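Long-range contacts in subclass B1 metallo-beta-lactamase (Myroides odoratimimus, PDB 6T5L), which probably hydrolyses beta-lactam antibiotics, carbapenems among them, at an active site that holds two zinc ions: residues Lys119-Leu124 / Thr162-Val167; Lys183-Ser188 / Ile227-Tyr232. All coordinates share one frame; numbering follows the deposited sequence.

Interaction 1. Residues Lys119-Leu124 / Thr162-Val167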
loop_
_atom_site.group_PDB
_atom_site.type_symbol
_atom_site.label_atom_id
_atom_site.label_comp_id
_atom_site.label_asym_id
_atom_site.label_seq_id
_atom_site.Cartn_x
_atom_site.Cartn_y
_atom_site.Cartn_z
ATOM N N LYS A 119 -4.982 5.031 13.680
ATOM C CA LYS A 119 -6.190 5.136 14.501
ATOM C C LYS A 119 -7.367 5.698 13.707
ATOM O O LYS A 119 -8.469 5.158 13.778
ATOM C CB LYS A 119 -5.908 5.984 15.732
ATOM C CG LYS A 119 -5.041 5.266 16.779
ATOM C CD LYS A 119 -4.734 6.141 17.992
ATOM C CE LYS A 119 -3.989 5.379 19.063
ATOM N NZ LYS A 119 -3.538 6.301 20.147
ATOM N N GLU A 120 -7.131 6.683 12.853
ATOM C CA GLU A 120 -8.216 7.184 12.003
ATOM C C GLU A 120 -8.716 6.091 11.065
ATOM O O GLU A 120 -9.921 5.924 10.881
ATOM C CB GLU A 120 -7.753 8.406 11.201
ATOM C CG GLU A 120 -8.925 9.242 10.710
ATOM C CD GLU A 120 -8.519 10.468 9.915
ATOM O OE1 GLU A 120 -9.427 11.053 9.277
ATOM O OE2 GLU A 120 -7.327 10.865 9.957
ATOM N N THR A 121 -7.823 5.245 10.575
ATOM C CA THR A 121 -8.282 4.146 9.723
ATOM C C THR A 121 -9.216 3.207 10.472
ATOM O O THR A 121 -10.216 2.740 9.897
ATOM C CB THR A 121 -7.114 3.359 9.139
ATOM O OG1 THR A 121 -6.373 4.179 8.256
ATOM C CG2 THR A 121 -7.651 2.150 8.354
ATOM N N ILE A 122 -8.935 2.956 11.765
ATOM C CA ILE A 122 -9.801 2.108 12.594
ATOM C C ILE A 122 -11.157 2.743 12.765
ATOM O O ILE A 122 -12.191 2.060 12.740
ATOM C CB ILE A 122 -9.153 1.822 13.966
ATOM C CG1 ILE A 122 -7.822 1.053 13.763
ATOM C CG2 ILE A 122 -10.151 1.037 14.997
ATOM C CD1 ILE A 122 -7.107 0.736 15.067
ATOM N N GLU A 123 -11.177 4.051 12.998
ATOM C CA GLU A 123 -12.435 4.746 13.213
ATOM C C GLU A 123 -13.301 4.715 11.954
ATOM O O GLU A 123 -14.509 4.467 12.019
ATOM C CB GLU A 123 -12.141 6.177 13.654
ATOM C CG GLU A 123 -13.390 7.011 13.888
ATOM C CD GLU A 123 -13.129 8.496 13.763
ATOM O OE1 GLU A 123 -13.909 9.182 13.066
ATOM O OE2 GLU A 123 -12.144 8.973 14.364
ATOM N N LEU A 124 -12.702 4.954 10.792
ATOM C CA LEU A 124 -13.494 4.951 9.571
ATOM C C LEU A 124 -13.988 3.547 9.258
ATOM O O LEU A 124 -15.115 3.363 8.810
ATOM C CB LEU A 124 -12.666 5.525 8.413
ATOM C CG LEU A 124 -12.321 7.012 8.618
ATOM C CD1 LEU A 124 -11.399 7.552 7.506
ATOM C CD2 LEU A 124 -13.621 7.858 8.710
ATOM N N THR A 162 -8.549 9.601 0.703
ATOM C CA THR A 162 -9.439 9.468 1.849
ATOM C C THR A 162 -8.918 10.382 2.934
ATOM O O THR A 162 -7.816 10.901 2.821
ATOM C CB THR A 162 -9.447 8.045 2.440
ATOM O OG1 THR A 162 -8.083 7.710 2.780
ATOM C CG2 THR A 162 -10.004 7.005 1.451
ATOM N N LYS A 163 -9.606 10.401 4.075
ATOM C CA LYS A 163 -9.178 11.210 5.210
ATOM C C LYS A 163 -8.016 10.598 5.998
ATOM O O LYS A 163 -7.302 11.350 6.690
ATOM C CB LYS A 163 -10.365 11.447 6.149
ATOM C CG LYS A 163 -11.637 12.007 5.470
ATOM C CD LYS A 163 -12.502 12.886 6.369
ATOM C CE LYS A 163 -13.500 13.681 5.513
ATOM N NZ LYS A 163 -12.931 14.953 4.950
ATOM N N ASP A 164 -7.802 9.285 5.864
ATOM C CA ASP A 164 -6.861 8.503 6.646
ATOM C C ASP A 164 -5.632 8.057 5.888
ATOM O O ASP A 164 -4.751 7.445 6.490
ATOM C CB ASP A 164 -7.590 7.275 7.216
ATOM C CG ASP A 164 -8.078 6.248 6.121
ATOM O OD1 ASP A 164 -8.644 6.607 5.066
ATOM O OD2 ASP A 164 -7.910 5.033 6.385
ATOM N N ASN A 165 -5.543 8.361 4.593
ATOM C CA ASN A 165 -4.554 7.697 3.764
ATOM C C ASN A 165 -3.146 7.958 4.330
ATOM O O ASN A 165 -2.795 9.103 4.681
ATOM C CB ASN A 165 -4.676 8.131 2.294
ATOM C CG ASN A 165 -4.877 9.626 2.061
ATOM O OD1 ASN A 165 -5.427 9.981 1.005
ATOM N ND2 ASN A 165 -4.479 10.471 2.975
ATOM N N VAL A 166 -2.336 6.872 4.471
ATOM C CA VAL A 166 -0.927 6.948 4.870
ATOM C C VAL A 166 -0.007 6.492 3.710
ATOM O O VAL A 166 -0.483 5.833 2.752
ATOM C CB VAL A 166 -0.628 6.122 6.142
ATOM C CG1 VAL A 166 -1.388 6.625 7.346
ATOM C CG2 VAL A 166 -0.909 4.587 6.024
ATOM N N VAL A 167 1.335 6.801 3.863
ATOM C CA VAL A 167 2.361 6.531 2.852
ATOM C C VAL A 167 3.423 5.610 3.460
ATOM O O VAL A 167 3.797 5.762 4.629
ATOM C CB VAL A 167 2.937 7.867 2.333
ATOM C CG1 VAL A 167 3.948 7.681 1.174
ATOM C CG2 VAL A 167 1.783 8.706 1.842
#
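Glu120 and Thr121, in the first turn of helix 119-127, meet Lys163 and Asp164 in the loop that follows zinc ligand His161. Here a helix of the metallo-beta-lactamase fold packs on one of its metal-binding loops. The chain of Glu120 leaves with CG anti to the backbone N (chi1 -159°) and runs extended toward Lys163, whose side chain it crosses at a slant. Glu120 OE1 ends 3.3 Å from Lys163 CB. This is contact with the aliphatic root of the lysine, not an ion pair: NZ of Lys163 turns away and forms a salt bridge with Glu159. The carbonyl O of Lys163 lies near the same carboxylate but is bound by the hydroxyl of Tyr156. One residue on, Thr121 makes the one hydrogen bond between the segments. Thr121 OG1 donates to Asp164 OD2 at 2.6 Å, on the anti lone pair, and also bonds to Ser118 OG. The two side chains cross at about a right angle. At the next turn Leu124 brings CD1 to 3.8 Å from Asp164 CG, adding an apolar neighbour to the buried carboxylate. Asp164 also touches His96, another zinc ligand, so it belongs to the surroundings of the metal site. Thr162 OG1 donates to Asp164 OD1 at 2.6 Å, from above the carboxylate plane; with the Thr121 bond to OD2, both oxygens are held, which should fix the group's rotation.

Interaction 2. Residues Lys183-Ser188 / Ile227-Tyr232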
loop_
_atom_site.group_PDB
_atom_site.type_symbol
_atom_site.label_atom_id
_atom_site.label_comp_id
_atom_site.label_asym_id
_atom_site.label_seq_id
_atom_site.Cartn_x
_atom_site.Cartn_y
_atom_site.Cartn_z
ATOM N N LYS A 183 -1.318 9.221 -7.810
ATOM C CA LYS A 183 -1.757 8.741 -9.106
ATOM C C LYS A 183 -0.533 8.408 -9.963
ATOM O O LYS A 183 0.566 8.915 -9.732
ATOM C CB LYS A 183 -2.609 9.804 -9.842
ATOM C CG LYS A 183 -3.923 10.258 -9.172
ATOM C CD LYS A 183 -4.848 9.092 -8.777
ATOM C CE LYS A 183 -6.272 9.554 -8.643
ATOM N NZ LYS A 183 -7.095 8.563 -7.990
ATOM N N GLU A 184 -0.752 7.559 -10.958
ATOM C CA GLU A 184 0.168 7.291 -12.041
ATOM C C GLU A 184 0.080 8.439 -13.039
ATOM O O GLU A 184 -0.871 9.251 -13.024
ATOM C CB GLU A 184 -0.164 5.930 -12.693
ATOM C CG GLU A 184 -1.339 5.995 -13.667
ATOM C CD GLU A 184 -1.508 4.749 -14.569
ATOM O OE1 GLU A 184 -2.683 4.451 -14.872
ATOM O OE2 GLU A 184 -0.506 4.108 -14.998
ATOM N N ILE A 185 1.104 8.535 -13.882
ATOM C CA ILE A 185 1.136 9.587 -14.894
ATOM C C ILE A 185 -0.098 9.491 -15.784
ATOM O O ILE A 185 -0.485 8.413 -16.245
ATOM C CB ILE A 185 2.436 9.502 -15.701
ATOM C CG1 ILE A 185 3.608 9.643 -14.750
ATOM C CG2 ILE A 185 2.516 10.643 -16.771
ATOM C CD1 ILE A 185 3.751 11.078 -14.135
ATOM N N ASP A 186 -0.756 10.626 -15.973
ATOM C CA ASP A 186 -1.910 10.805 -16.850
ATOM C C ASP A 186 -3.178 10.105 -16.355
ATOM O O ASP A 186 -4.181 10.075 -17.074
ATOM C CB ASP A 186 -1.584 10.371 -18.290
ATOM C CG ASP A 186 -0.605 11.331 -18.970
ATOM O OD1 ASP A 186 -0.677 12.553 -18.676
ATOM O OD2 ASP A 186 0.268 10.879 -19.749
ATOM N N ALA A 187 -3.191 9.596 -15.133
ATOM C CA ALA A 187 -4.433 9.125 -14.536
ATOM C C ALA A 187 -5.558 10.173 -14.567
ATOM O O ALA A 187 -5.341 11.388 -14.617
ATOM C CB ALA A 187 -4.227 8.753 -13.069
ATOM N N SER A 188 -6.785 9.680 -14.488
ATOM C CA SER A 188 -7.906 10.538 -14.158
ATOM C C SER A 188 -7.961 10.749 -12.648
ATOM O O SER A 188 -7.250 10.107 -11.876
ATOM C CB SER A 188 -9.200 9.920 -14.651
ATOM O OG SER A 188 -8.969 9.248 -15.870
ATOM N N ILE A 227 9.552 10.478 -8.717
ATOM C CA ILE A 227 8.903 11.581 -8.017
ATOM C C ILE A 227 7.985 12.390 -8.931
ATOM O O ILE A 227 7.142 13.153 -8.436
ATOM C CB ILE A 227 9.927 12.530 -7.350
ATOM C CG1 ILE A 227 10.990 12.972 -8.346
ATOM C CG2 ILE A 227 10.570 11.877 -6.153
ATOM C CD1 ILE A 227 12.065 13.797 -7.711
ATOM N N GLU A 228 8.093 12.212 -10.243
ATOM C CA GLU A 228 7.154 12.835 -11.161
ATOM C C GLU A 228 5.711 12.367 -10.928
ATOM O O GLU A 228 4.766 13.032 -11.371
ATOM C CB GLU A 228 7.650 12.576 -12.597
ATOM C CG GLU A 228 7.505 11.142 -13.134
ATOM C CD GLU A 228 8.642 10.135 -12.760
ATOM O OE1 GLU A 228 9.571 10.455 -11.948
ATOM O OE2 GLU A 228 8.551 8.990 -13.302
ATOM N N LEU A 229 5.509 11.261 -10.234
ATOM C CA LEU A 229 4.142 10.899 -9.880
ATOM C C LEU A 229 3.616 11.864 -8.838
ATOM O O LEU A 229 2.469 12.298 -8.933
ATOM C CB LEU A 229 4.052 9.465 -9.372
ATOM C CG LEU A 229 3.884 8.472 -10.518
ATOM C CD1 LEU A 229 5.104 8.383 -11.478
ATOM C CD2 LEU A 229 3.586 7.100 -9.910
ATOM N N PHE A 230 4.466 12.250 -7.873
ATOM C CA PHE A 230 4.121 13.321 -6.944
ATOM C C PHE A 230 3.707 14.582 -7.711
ATOM O O PHE A 230 2.631 15.153 -7.491
ATOM C CB PHE A 230 5.319 13.666 -6.064
ATOM C CG PHE A 230 5.837 12.553 -5.181
ATOM C CD1 PHE A 230 5.055 11.430 -4.858
ATOM C CD2 PHE A 230 7.111 12.657 -4.633
ATOM C CE1 PHE A 230 5.534 10.458 -4.016
ATOM C CE2 PHE A 230 7.596 11.671 -3.804
ATOM C CZ PHE A 230 6.778 10.572 -3.482
ATOM N N ASP A 231 4.583 15.037 -8.615
ATOM C CA ASP A 231 4.342 16.285 -9.324
ATOM C C ASP A 231 3.043 16.216 -10.093
ATOM O O ASP A 231 2.234 17.151 -10.067
ATOM C CB ASP A 231 5.477 16.590 -10.315
ATOM C CG ASP A 231 6.753 17.003 -9.649
ATOM O OD1 ASP A 231 6.686 17.590 -8.555
ATOM O OD2 ASP A 231 7.824 16.787 -10.260
ATOM N N TYR A 232 2.836 15.115 -10.813
ATOM C CA TYR A 232 1.632 14.989 -11.611
ATOM C C TYR A 232 0.377 14.989 -10.715
ATOM O O TYR A 232 -0.622 15.629 -11.040
ATOM C CB TYR A 232 1.737 13.733 -12.485
ATOM C CG TYR A 232 0.446 13.494 -13.202
ATOM C CD1 TYR A 232 0.185 14.101 -14.466
ATOM C CD2 TYR A 232 -0.551 12.742 -12.592
ATOM C CE1 TYR A 232 -1.067 13.916 -15.094
ATOM C CE2 TYR A 232 -1.803 12.570 -13.205
ATOM C CZ TYR A 232 -2.053 13.129 -14.439
ATOM O OH TYR A 232 -3.286 12.875 -14.979
#
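Tyr232 sets its CG anti to the backbone N (chi1 174°), which carries the ring from the helix to the turn at Glu184-Ala187. Ile185 has CG1 anti to its carbonyl carbon (chi1 -59°), and a further bend at chi2 (-69°) brings CD1 back to the helix although CB points away from it. There Ile185 CD1 lies 3.7 Å from Tyr232 CB. It also comes near the carbonyl O of Glu228. Ile185 CG1 meets Leu229 CD1 at 3.8 Å, the two side chains crossing at about a right angle. The segment 183-188 is a loop after strand 175-179 that makes a type II beta turn, and it packs on the first turn of the C-terminal helix 228-237 of the metallo-beta-lactamase fold. The backbone of the turn passes over one face of the tyrosine ring, with Asp186 N 3.2 Å from Tyr232 CZ. Leu229 packs against the backbone at Lys183, with Leu229 CG 3.4 Å from Lys183 O, and also touches Val217 and Pro219 of strand 216-219. At the far end of the ring, Tyr232 OH donates to Ala187 O at 2.6 Å. The hydroxyl lies in the carbonyl plane, on a lone pair.

Interactions 1 and 2 follow one another along the chain. Their centres are 22 Å apart, and their nearest atoms, about 6 Å apart, do not touch. Each involves a loop that follows a zinc ligand: 162-167 comes directly after His161, and 183-188 comes shortly after Cys180. These two ligands belong to different zinc sites, the first completed by His96 and His98, the second by Asp100 and His221. The side chains of Asp164 and Lys183 each lie about 7 Å from a bound zinc ion. Interaction 1 is partly buried, whereas interaction 2 lies at the surface, near the C-terminus.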